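Local structure of periplasmic binding protein/LacI transcriptional regulator (Alkaliphilus metalliredigens, 3CTP) at residues L167-P181 with D228-D240. The protein binds D-xylulofuranose between the two lobes of a periplasmic-binding-protein-like domain and probably acts as a sugar-responsive DNA-binding transcriptional repressor. Sequence-based numbering, arbitrary orientation.
Sequences LYEKGCRKILHIKGP and DIVNYDGIFVFND. With NA (sodium ion), chain D; XLF (beta-D-xylulofuranose), chain C.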
ATOM      1  N   LEU A 167     -18.386 -20.055  -6.658  1.00  8.12           N
ATOM      2  CA  LEU A 167     -17.965 -21.190  -5.832  1.00  9.25           C
ATOM      3  C   LEU A 167     -18.909 -22.368  -6.046  1.00 10.84           C
ATOM      4  O   LEU A 167     -18.480 -23.512  -6.187  1.00 12.38           O
ATOM      5  CB  LEU A 167     -17.943 -20.843  -4.351  1.00  9.63           C
ATOM      6  CG  LEU A 167     -16.834 -19.861  -3.982  1.00 10.73           C
ATOM      7  CD1 LEU A 167     -16.918 -19.617  -2.488  1.00 12.37           C
ATOM      8  CD2 LEU A 167     -15.457 -20.414  -4.348  1.00 13.41           C
ATOM      9  N   TYR A 168     -20.204 -22.112  -6.038  1.00 10.15           N
ATOM     10  CA  TYR A 168     -21.194 -23.201  -6.199  1.00 11.46           C
ATOM     11  C   TYR A 168     -21.048 -23.905  -7.568  1.00 12.19           C
ATOM     12  O   TYR A 168     -21.065 -25.158  -7.674  1.00 13.31           O
ATOM     13  CB  TYR A 168     -22.609 -22.620  -5.996  1.00 12.29           C
ATOM     14  CG  TYR A 168     -23.695 -23.682  -5.853  1.00 13.73           C
ATOM     15  CD1 TYR A 168     -24.002 -24.224  -4.612  1.00 15.48           C
ATOM     16  CD2 TYR A 168     -24.362 -24.146  -6.958  1.00 17.12           C
ATOM     17  CE1 TYR A 168     -25.001 -25.218  -4.476  1.00 16.32           C
ATOM     18  CE2 TYR A 168     -25.346 -25.124  -6.829  1.00 16.95           C
ATOM     19  CZ  TYR A 168     -25.652 -25.646  -5.594  1.00 20.32           C
ATOM     20  OH  TYR A 168     -26.633 -26.623  -5.478  1.00 19.52           O
ATOM     21  N   GLU A 169     -20.862 -23.108  -8.619  1.00 12.44           N
ATOM     22  CA  GLU A 169     -20.697 -23.653  -9.979  1.00 12.64           C
ATOM     23  C   GLU A 169     -19.456 -24.533 -10.036  1.00 13.79           C
ATOM     24  O   GLU A 169     -19.442 -25.535 -10.772  1.00 14.84           O
ATOM     25  CB  GLU A 169     -20.568 -22.523 -11.003  1.00 14.87           C
ATOM     26  CG  GLU A 169     -20.054 -22.977 -12.382  1.00 48.07           C
ATOM     27  CD  GLU A 169     -19.308 -21.877 -13.145  1.00 29.13           C
ATOM     28  OE1 GLU A 169     -19.005 -20.821 -12.542  1.00 51.65           O
ATOM     29  OE2 GLU A 169     -19.017 -22.074 -14.345  1.00 51.81           O
ATOM     30  N   LYS A 170     -18.430 -24.187  -9.255  1.00 13.17           N
ATOM     31  CA  LYS A 170     -17.206 -24.999  -9.197  1.00 14.99           C
ATOM     32  C   LYS A 170     -17.282 -26.132  -8.182  1.00 15.91           C
ATOM     33  O   LYS A 170     -16.246 -26.695  -7.805  1.00 17.45           O
ATOM     34  CB  LYS A 170     -15.976 -24.130  -8.889  1.00 16.01           C
ATOM     35  CG  LYS A 170     -15.649 -23.090  -9.961  1.00 18.56           C
ATOM     36  CD  LYS A 170     -15.777 -23.662 -11.379  1.00 28.32           C
ATOM     37  CE  LYS A 170     -15.526 -22.598 -12.439  1.00 22.52           C
ATOM     38  NZ  LYS A 170     -16.083 -22.985 -13.785  1.00 36.88           N
ATOM     39  N   GLY A 171     -18.492 -26.459  -7.737  1.00 13.79           N
ATOM     40  CA  GLY A 171     -18.712 -27.669  -6.963  1.00 14.13           C
ATOM     41  C   GLY A 171     -18.619 -27.531  -5.456  1.00 14.27           C
ATOM     42  O   GLY A 171     -18.746 -28.519  -4.720  1.00 15.38           O
ATOM     43  N   CYS A 172     -18.457 -26.301  -4.969  1.00 12.95           N
ATOM     44  CA  CYS A 172     -18.309 -26.145  -3.532  1.00 11.90           C
ATOM     45  C   CYS A 172     -19.659 -26.268  -2.837  1.00 11.98           C
ATOM     46  O   CYS A 172     -20.649 -25.661  -3.275  1.00 11.47           O
ATOM     47  CB  CYS A 172     -17.733 -24.770  -3.206  1.00 12.34           C
ATOM     48  SG  CYS A 172     -16.058 -24.531  -3.847  1.00 14.03           S
ATOM     49  N   ARG A 173     -19.677 -27.026  -1.740  1.00 12.51           N
ATOM     50  CA  ARG A 173     -20.891 -27.158  -0.939  1.00 13.35           C
ATOM     51  C   ARG A 173     -20.667 -26.857   0.545  1.00 14.50           C
ATOM     52  O   ARG A 173     -21.586 -26.390   1.215  1.00 17.39           O
ATOM     53  CB  ARG A 173     -21.516 -28.558  -1.107  1.00 13.76           C
ATOM     54  CG  ARG A 173     -21.875 -28.902  -2.563  1.00 16.26           C
ATOM     55  CD  ARG A 173     -23.028 -28.044  -3.094  1.00 16.73           C
ATOM     56  NE  ARG A 173     -23.436 -28.387  -4.465  1.00 13.93           N
ATOM     57  CZ  ARG A 173     -22.953 -27.832  -5.573  1.00 17.77           C
ATOM     58  NH1 ARG A 173     -23.408 -28.240  -6.757  1.00 15.89           N
ATOM     59  NH2 ARG A 173     -22.007 -26.878  -5.519  1.00 12.88           N
ATOM     60  N   LYS A 174     -19.468 -27.129   1.054  1.00 12.17           N
ATOM     61  CA  LYS A 174     -19.080 -26.686   2.382  1.00 12.49           C
ATOM     62  C   LYS A 174     -18.381 -25.353   2.184  1.00 11.47           C
ATOM     63  O   LYS A 174     -17.264 -25.316   1.713  1.00 11.92           O
ATOM     64  CB  LYS A 174     -18.105 -27.662   3.017  1.00 14.02           C
ATOM     65  CG  LYS A 174     -18.692 -29.069   3.274  1.00 23.80           C
ATOM     66  CD  LYS A 174     -17.581 -30.066   3.607  1.00 27.11           C
ATOM     67  CE  LYS A 174     -18.142 -31.466   3.875  1.00 28.74           C
ATOM     68  NZ  LYS A 174     -17.067 -32.384   4.357  1.00 36.70           N
ATOM     69  N   ILE A 175     -19.049 -24.270   2.562  1.00 10.67           N
ATOM     70  CA  ILE A 175     -18.568 -22.921   2.219  1.00 10.64           C
ATOM     71  C   ILE A 175     -18.448 -22.024   3.439  1.00 10.83           C
ATOM     72  O   ILE A 175     -19.329 -22.037   4.304  1.00 10.38           O
ATOM     73  CB  ILE A 175     -19.523 -22.312   1.189  1.00 10.85           C
ATOM     74  CG1 ILE A 175     -19.370 -23.077  -0.131  1.00  9.41           C
ATOM     75  CG2 ILE A 175     -19.283 -20.800   0.999  1.00 12.72           C
ATOM     76  CD1 ILE A 175     -20.449 -22.728  -1.165  1.00 12.97           C
ATOM     77  N   LEU A 176     -17.350 -21.252   3.477  1.00  9.80           N
ATOM     78  CA  LEU A 176     -17.105 -20.277   4.534  1.00  8.70           C
ATOM     79  C   LEU A 176     -17.059 -18.903   3.902  1.00  8.47           C
ATOM     80  O   LEU A 176     -16.452 -18.728   2.828  1.00  8.65           O
ATOM     81  CB  LEU A 176     -15.717 -20.544   5.130  1.00  9.52           C
ATOM     82  CG  LEU A 176     -15.158 -19.521   6.126  1.00  9.05           C
ATOM     83  CD1 LEU A 176     -16.022 -19.437   7.373  1.00 10.60           C
ATOM     84  CD2 LEU A 176     -13.740 -19.900   6.527  1.00 10.93           C
ATOM     85  N   HIS A 177     -17.656 -17.920   4.568  1.00  8.08           N
ATOM     86  CA  HIS A 177     -17.438 -16.512   4.166  1.00  7.67           C
ATOM     87  C   HIS A 177     -16.759 -15.805   5.333  1.00  8.76           C
ATOM     88  O   HIS A 177     -17.292 -15.787   6.448  1.00  8.70           O
ATOM     89  CB  HIS A 177     -18.759 -15.820   3.805  1.00  9.50           C
ATOM     90  CG  HIS A 177     -18.625 -14.345   3.568  1.00  7.82           C
ATOM     91  ND1 HIS A 177     -17.532 -13.798   2.934  1.00  7.36           N
ATOM     92  CD2 HIS A 177     -19.447 -13.309   3.863  1.00 11.25           C
ATOM     93  CE1 HIS A 177     -17.681 -12.475   2.855  1.00  9.18           C
ATOM     94  NE2 HIS A 177     -18.839 -12.159   3.399  1.00 10.64           N
ATOM     95  N   ILE A 178     -15.551 -15.295   5.077  1.00  7.05           N
ATOM     96  CA  ILE A 178     -14.873 -14.434   6.033  1.00  8.45           C
ATOM     97  C   ILE A 178     -15.365 -13.036   5.701  1.00  8.82           C
ATOM     98  O   ILE A 178     -15.002 -12.471   4.648  1.00  8.62           O
ATOM     99  CB  ILE A 178     -13.365 -14.554   5.906  1.00  9.83           C
ATOM    100  CG1 ILE A 178     -12.998 -15.998   6.311  1.00 11.63           C
ATOM    101  CG2 ILE A 178     -12.665 -13.531   6.844  1.00 11.70           C
ATOM    102  CD1 ILE A 178     -11.526 -16.375   6.181  1.00 14.64           C
ATOM    103  N   LYS A 179     -16.260 -12.537   6.556  1.00  9.18           N
ATOM    104  CA  LYS A 179     -16.929 -11.255   6.308  1.00  9.12           C
ATOM    105  C   LYS A 179     -16.230 -10.108   6.989  1.00  9.29           C
ATOM    106  O   LYS A 179     -15.441 -10.294   7.925  1.00  9.62           O
ATOM    107  CB  LYS A 179     -18.415 -11.318   6.704  1.00 12.66           C
ATOM    108  CG  LYS A 179     -18.663 -11.395   8.161  1.00 15.90           C
ATOM    109  CD  LYS A 179     -20.221 -11.358   8.489  1.00 12.37           C
ATOM    110  CE  LYS A 179     -20.862 -10.049   8.147  1.00 17.59           C
ATOM    111  NZ  LYS A 179     -20.416  -8.885   8.981  1.00 21.34           N
ATOM    112  N   GLY A 180     -16.488  -8.918   6.482  1.00  8.95           N
ATOM    113  CA  GLY A 180     -15.835  -7.725   7.008  1.00  8.79           C
ATOM    114  C   GLY A 180     -16.595  -7.171   8.187  1.00  9.43           C
ATOM    115  O   GLY A 180     -17.677  -7.677   8.545  1.00  9.88           O
ATOM    116  N   PRO A 181     -16.031  -6.125   8.807  1.00 10.83           N
ATOM    117  CA  PRO A 181     -16.617  -5.410   9.911  1.00 13.59           C
ATOM    118  C   PRO A 181     -18.020  -4.915   9.541  1.00 13.19           C
ATOM    119  O   PRO A 181     -18.208  -4.452   8.429  1.00 12.63           O
ATOM    120  CB  PRO A 181     -15.714  -4.168  10.003  1.00 14.76           C
ATOM    121  CG  PRO A 181     -14.422  -4.578   9.528  1.00 18.82           C
ATOM    122  CD  PRO A 181     -14.686  -5.638   8.471  1.00 12.60           C
ATOM    123  N   ASP A 228      -9.169 -26.393  11.051  1.00 22.76           N
ATOM    124  CA  ASP A 228     -10.404 -26.882  10.448  1.00 22.42           C
ATOM    125  C   ASP A 228     -10.719 -26.185   9.111  1.00 20.65           C
ATOM    126  O   ASP A 228     -11.624 -26.607   8.390  1.00 20.79           O
ATOM    127  CB  ASP A 228     -11.595 -26.624  11.380  1.00 24.53           C
ATOM    128  CG  ASP A 228     -11.529 -27.420  12.671  1.00 45.66           C
ATOM    129  OD1 ASP A 228     -10.800 -28.438  12.733  1.00 32.05           O
ATOM    130  OD2 ASP A 228     -12.227 -27.021  13.629  1.00 32.64           O
ATOM    131  N   ILE A 229     -10.002 -25.111   8.782  1.00 18.52           N
ATOM    132  CA  ILE A 229     -10.394 -24.291   7.627  1.00 18.10           C
ATOM    133  C   ILE A 229     -10.189 -25.063   6.334  1.00 17.72           C
ATOM    134  O   ILE A 229     -10.935 -24.890   5.368  1.00 16.56           O
ATOM    135  CB  ILE A 229      -9.590 -22.970   7.621  1.00 19.26           C
ATOM    136  CG1 ILE A 229      -9.904 -22.155   8.880  1.00 21.64           C
ATOM    137  CG2 ILE A 229      -9.817 -22.161   6.349  1.00 19.22           C
ATOM    138  CD1 ILE A 229     -11.331 -21.644   8.971  1.00 26.55           C
ATOM    139  N   VAL A 230      -9.175 -25.930   6.303  1.00 17.59           N
ATOM    140  CA  VAL A 230      -8.933 -26.722   5.111  1.00 18.87           C
ATOM    141  C   VAL A 230     -10.136 -27.606   4.802  1.00 18.04           C
ATOM    142  O   VAL A 230     -10.284 -28.079   3.670  1.00 19.79           O
ATOM    143  CB  VAL A 230      -7.669 -27.601   5.234  1.00 19.63           C
ATOM    144  CG1 VAL A 230      -7.877 -28.681   6.267  1.00 22.17           C
ATOM    145  CG2 VAL A 230      -7.327 -28.226   3.869  1.00 21.35           C
ATOM    146  N   ASN A 231     -11.010 -27.831   5.786  1.00 17.02           N
ATOM    147  CA  ASN A 231     -12.143 -28.737   5.568  1.00 18.00           C
ATOM    148  C   ASN A 231     -13.247 -28.147   4.685  1.00 16.44           C
ATOM    149  O   ASN A 231     -14.124 -28.876   4.201  1.00 16.83           O
ATOM    150  CB  ASN A 231     -12.753 -29.193   6.901  1.00 20.41           C
ATOM    151  CG  ASN A 231     -11.849 -30.150   7.646  1.00 29.76           C
ATOM    152  OD1 ASN A 231     -11.021 -30.832   7.041  1.00 26.29           O
ATOM    153  ND2 ASN A 231     -11.995 -30.195   8.963  1.00 29.82           N
ATOM    154  N   TYR A 232     -13.224 -26.827   4.496  1.00 13.73           N
ATOM    155  CA  TYR A 232     -14.187 -26.204   3.586  1.00 11.79           C
ATOM    156  C   TYR A 232     -13.833 -26.503   2.134  1.00 13.12           C
ATOM    157  O   TYR A 232     -12.665 -26.730   1.822  1.00 14.88           O
ATOM    158  CB  TYR A 232     -14.218 -24.674   3.795  1.00  9.95           C
ATOM    159  CG  TYR A 232     -14.839 -24.300   5.139  1.00 12.26           C
ATOM    160  CD1 TYR A 232     -16.211 -24.313   5.305  1.00 11.92           C
ATOM    161  CD2 TYR A 232     -14.036 -23.985   6.239  1.00 12.38           C
ATOM    162  CE1 TYR A 232     -16.799 -23.984   6.533  1.00 12.52           C
ATOM    163  CE2 TYR A 232     -14.597 -23.677   7.475  1.00 13.01           C
ATOM    164  CZ  TYR A 232     -15.987 -23.675   7.611  1.00 13.23           C
ATOM    165  OH  TYR A 232     -16.579 -23.370   8.814  1.00 15.69           O
ATOM    166  N   ASP A 233     -14.835 -26.490   1.257  1.00 11.56           N
ATOM    167  CA  ASP A 233     -14.598 -26.618  -0.184  1.00 11.91           C
ATOM    168  C   ASP A 233     -14.156 -25.269  -0.754  1.00 11.08           C
ATOM    169  O   ASP A 233     -13.307 -25.216  -1.649  1.00 11.48           O
ATOM    170  CB  ASP A 233     -15.887 -27.035  -0.933  1.00 13.01           C
ATOM    171  CG  ASP A 233     -16.404 -28.408  -0.534  1.00 16.56           C
ATOM    172  OD1 ASP A 233     -15.592 -29.263  -0.128  1.00 17.42           O
ATOM    173  OD2 ASP A 233     -17.640 -28.616  -0.642  1.00 17.69           O
ATOM    174  N   GLY A 234     -14.761 -24.188  -0.264  1.00 11.28           N
ATOM    175  CA  GLY A 234     -14.493 -22.873  -0.835  1.00 11.56           C
ATOM    176  C   GLY A 234     -14.636 -21.807   0.236  1.00 10.91           C
ATOM    177  O   GLY A 234     -15.433 -21.960   1.166  1.00 10.18           O
ATOM    178  N   ILE A 235     -13.892 -20.719   0.074  1.00  9.56           N
ATOM    179  CA  ILE A 235     -13.942 -19.608   1.024  1.00  8.59           C
ATOM    180  C   ILE A 235     -14.062 -18.322   0.230  1.00  8.72           C
ATOM    181  O   ILE A 235     -13.274 -18.102  -0.705  1.00  8.80           O
ATOM    182  CB  ILE A 235     -12.629 -19.543   1.828  1.00  9.28           C
ATOM    183  CG1 ILE A 235     -12.406 -20.850   2.588  1.00 11.40           C
ATOM    184  CG2 ILE A 235     -12.691 -18.381   2.845  1.00 11.03           C
ATOM    185  CD1 ILE A 235     -11.038 -20.928   3.249  1.00 13.80           C
ATOM    186  N   PHE A 236     -15.025 -17.475   0.598  1.00  7.35           N
ATOM    187  CA  PHE A 236     -15.130 -16.130   0.034  1.00  6.77           C
ATOM    188  C   PHE A 236     -14.627 -15.175   1.111  1.00  8.71           C
ATOM    189  O   PHE A 236     -15.161 -15.169   2.224  1.00  7.95           O
ATOM    190  CB  PHE A 236     -16.614 -15.824  -0.302  1.00  7.07           C
ATOM    191  CG  PHE A 236     -16.900 -14.380  -0.693  1.00  8.50           C
ATOM    192  CD1 PHE A 236     -16.021 -13.668  -1.492  1.00  8.28           C
ATOM    193  CD2 PHE A 236     -18.105 -13.769  -0.291  1.00  7.80           C
ATOM    194  CE1 PHE A 236     -16.299 -12.335  -1.847  1.00  8.51           C
ATOM    195  CE2 PHE A 236     -18.391 -12.425  -0.636  1.00  7.87           C
ATOM    196  CZ  PHE A 236     -17.494 -11.720  -1.436  1.00  8.80           C
ATOM    197  N   VAL A 237     -13.590 -14.400   0.789  1.00  7.46           N
ATOM    198  CA  VAL A 237     -13.046 -13.436   1.747  1.00  6.83           C
ATOM    199  C   VAL A 237     -13.399 -12.022   1.310  1.00  7.38           C
ATOM    200  O   VAL A 237     -13.364 -11.699   0.120  1.00  8.58           O
ATOM    201  CB  VAL A 237     -11.509 -13.565   1.863  1.00  8.55           C
ATOM    202  CG1 VAL A 237     -11.021 -12.701   3.035  1.00  9.27           C
ATOM    203  CG2 VAL A 237     -11.102 -15.027   2.076  1.00  8.59           C
ATOM    204  N   PHE A 238     -13.754 -11.178   2.273  1.00  7.32           N
ATOM    205  CA  PHE A 238     -14.379  -9.891   1.942  1.00  7.64           C
ATOM    206  C   PHE A 238     -13.542  -8.946   1.096  1.00  8.14           C
ATOM    207  O   PHE A 238     -14.105  -8.048   0.454  1.00  8.86           O
ATOM    208  CB  PHE A 238     -14.871  -9.172   3.219  1.00  7.82           C
ATOM    209  CG  PHE A 238     -13.755  -8.714   4.143  1.00  6.99           C
ATOM    210  CD1 PHE A 238     -13.252  -7.413   4.049  1.00  7.91           C
ATOM    211  CD2 PHE A 238     -13.265  -9.551   5.138  1.00  8.09           C
ATOM    212  CE1 PHE A 238     -12.252  -7.012   4.911  1.00  7.59           C
ATOM    213  CE2 PHE A 238     -12.273  -9.142   6.013  1.00  7.37           C
ATOM    214  CZ  PHE A 238     -11.771  -7.862   5.898  1.00  9.57           C
ATOM    215  N   ASN A 239     -12.213  -9.068   1.115  1.00  6.99           N
ATOM    216  CA  ASN A 239     -11.422  -8.328   0.129  1.00  5.96           C
ATOM    217  C   ASN A 239     -10.127  -9.027  -0.167  1.00  7.64           C
ATOM    218  O   ASN A 239      -9.821 -10.058   0.442  1.00  8.81           O
ATOM    219  CB  ASN A 239     -11.222  -6.840   0.512  1.00  7.00           C
ATOM    220  CG  ASN A 239     -10.327  -6.648   1.698  1.00  8.04           C
ATOM    221  OD1 ASN A 239      -9.587  -7.542   2.074  1.00 10.00           O
ATOM    222  ND2 ASN A 239     -10.385  -5.447   2.315  1.00  8.00           N
ATOM    223  N   ASP A 240      -9.415  -8.536  -1.179  1.00  8.05           N
ATOM    224  CA  ASP A 240      -8.241  -9.252  -1.656  1.00  7.17           C
ATOM    225  C   ASP A 240      -7.094  -9.249  -0.653  1.00  8.37           C
ATOM    226  O   ASP A 240      -6.392 -10.246  -0.526  1.00  8.79           O
ATOM    227  CB  ASP A 240      -7.723  -8.688  -2.990  1.00  8.10           C
ATOM    228  CG  ASP A 240      -8.644  -8.984  -4.155  1.00  9.23           C
ATOM    229  OD1 ASP A 240      -9.553  -9.835  -4.038  1.00  8.96           O
ATOM    230  OD2 ASP A 240      -8.429  -8.354  -5.224  1.00 10.87           O
TER
HETATM  231 NA    NA D 402     -11.223 -28.676   1.578  1.00 12.78          NA
HETATM  232  O4  XLF C 401     -15.097  -1.517   2.308  1.00 10.69           O
HETATM  233  C4  XLF C 401     -14.699  -2.511   1.361  1.00  9.94           C
HETATM  234  C5  XLF C 401     -13.854  -3.536   2.102  1.00  7.80           C
HETATM  235  O5  XLF C 401     -12.508  -3.333   1.660  1.00  8.98           O
HETATM  236  C3  XLF C 401     -13.759  -1.922   0.322  1.00  9.19           C
HETATM  237  O3  XLF C 401     -14.394  -1.792  -0.956  1.00  9.46           O
HETATM  238  C2  XLF C 401     -12.660  -2.949   0.296  1.00  9.00           C
HETATM  239  O2  XLF C 401     -13.052  -4.102  -0.477  1.00  8.32           O
HETATM  240  C1  XLF C 401     -11.344  -2.389  -0.204  1.00  6.89           C
HETATM  241  O1  XLF C 401     -10.325  -3.393  -0.081  1.00 10.36           O
HETATM  242  O   HOH W   1     -12.782 -29.757   0.369  1.00 30.61           O
HETATM  243  O   HOH W   2     -10.551 -30.773   1.993  1.00 26.90           O
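D233 OD2 takes two backbone N-H groups of the turn before strand 175-179: R173 N arrives on its anti lone pair at 2.8 Å, while K174 N, 2.9 Å from OD2, comes from above the carboxylate plane in a nearly straight bond (176°). D233 N returns a hydrogen bond to K174 O just ahead of the first parallel bridge, I175 with G234. D233 OD1 accepts from a water that binds the sodium ion, and the carbonyls of V230 and Y232 bind the same ion, with E260 O completing the protein ligands. From there L176 N donates to G234 O and L176 O accepts from F236 N. F236 O is gripped twice, by I178 N and by H177 ND1, the latter 2.8 Å away and above the carbonyl plane. With both CG atoms anti to their backbone N (H177 chi1 172°), H177 and F236 run side by side, ring planes 13° apart and displaced to little overlap. On the other face L176 CB makes a CH-pi contact over the Y232 ring, 3.7 Å from its centroid. At the far end G180 CA makes another over one face of F238, and N239 ND2 donates a hydrogen bond to O5 of the sugar at 3.1 Å, where strand 234-237 ends at the pocket. The two strands are central in the parallel alpha/beta sheet of one lobe, between 206-209 and 262-264, with helix 185-200 on the H177 and F236 face and helix 240-252 on that of I178 and V237.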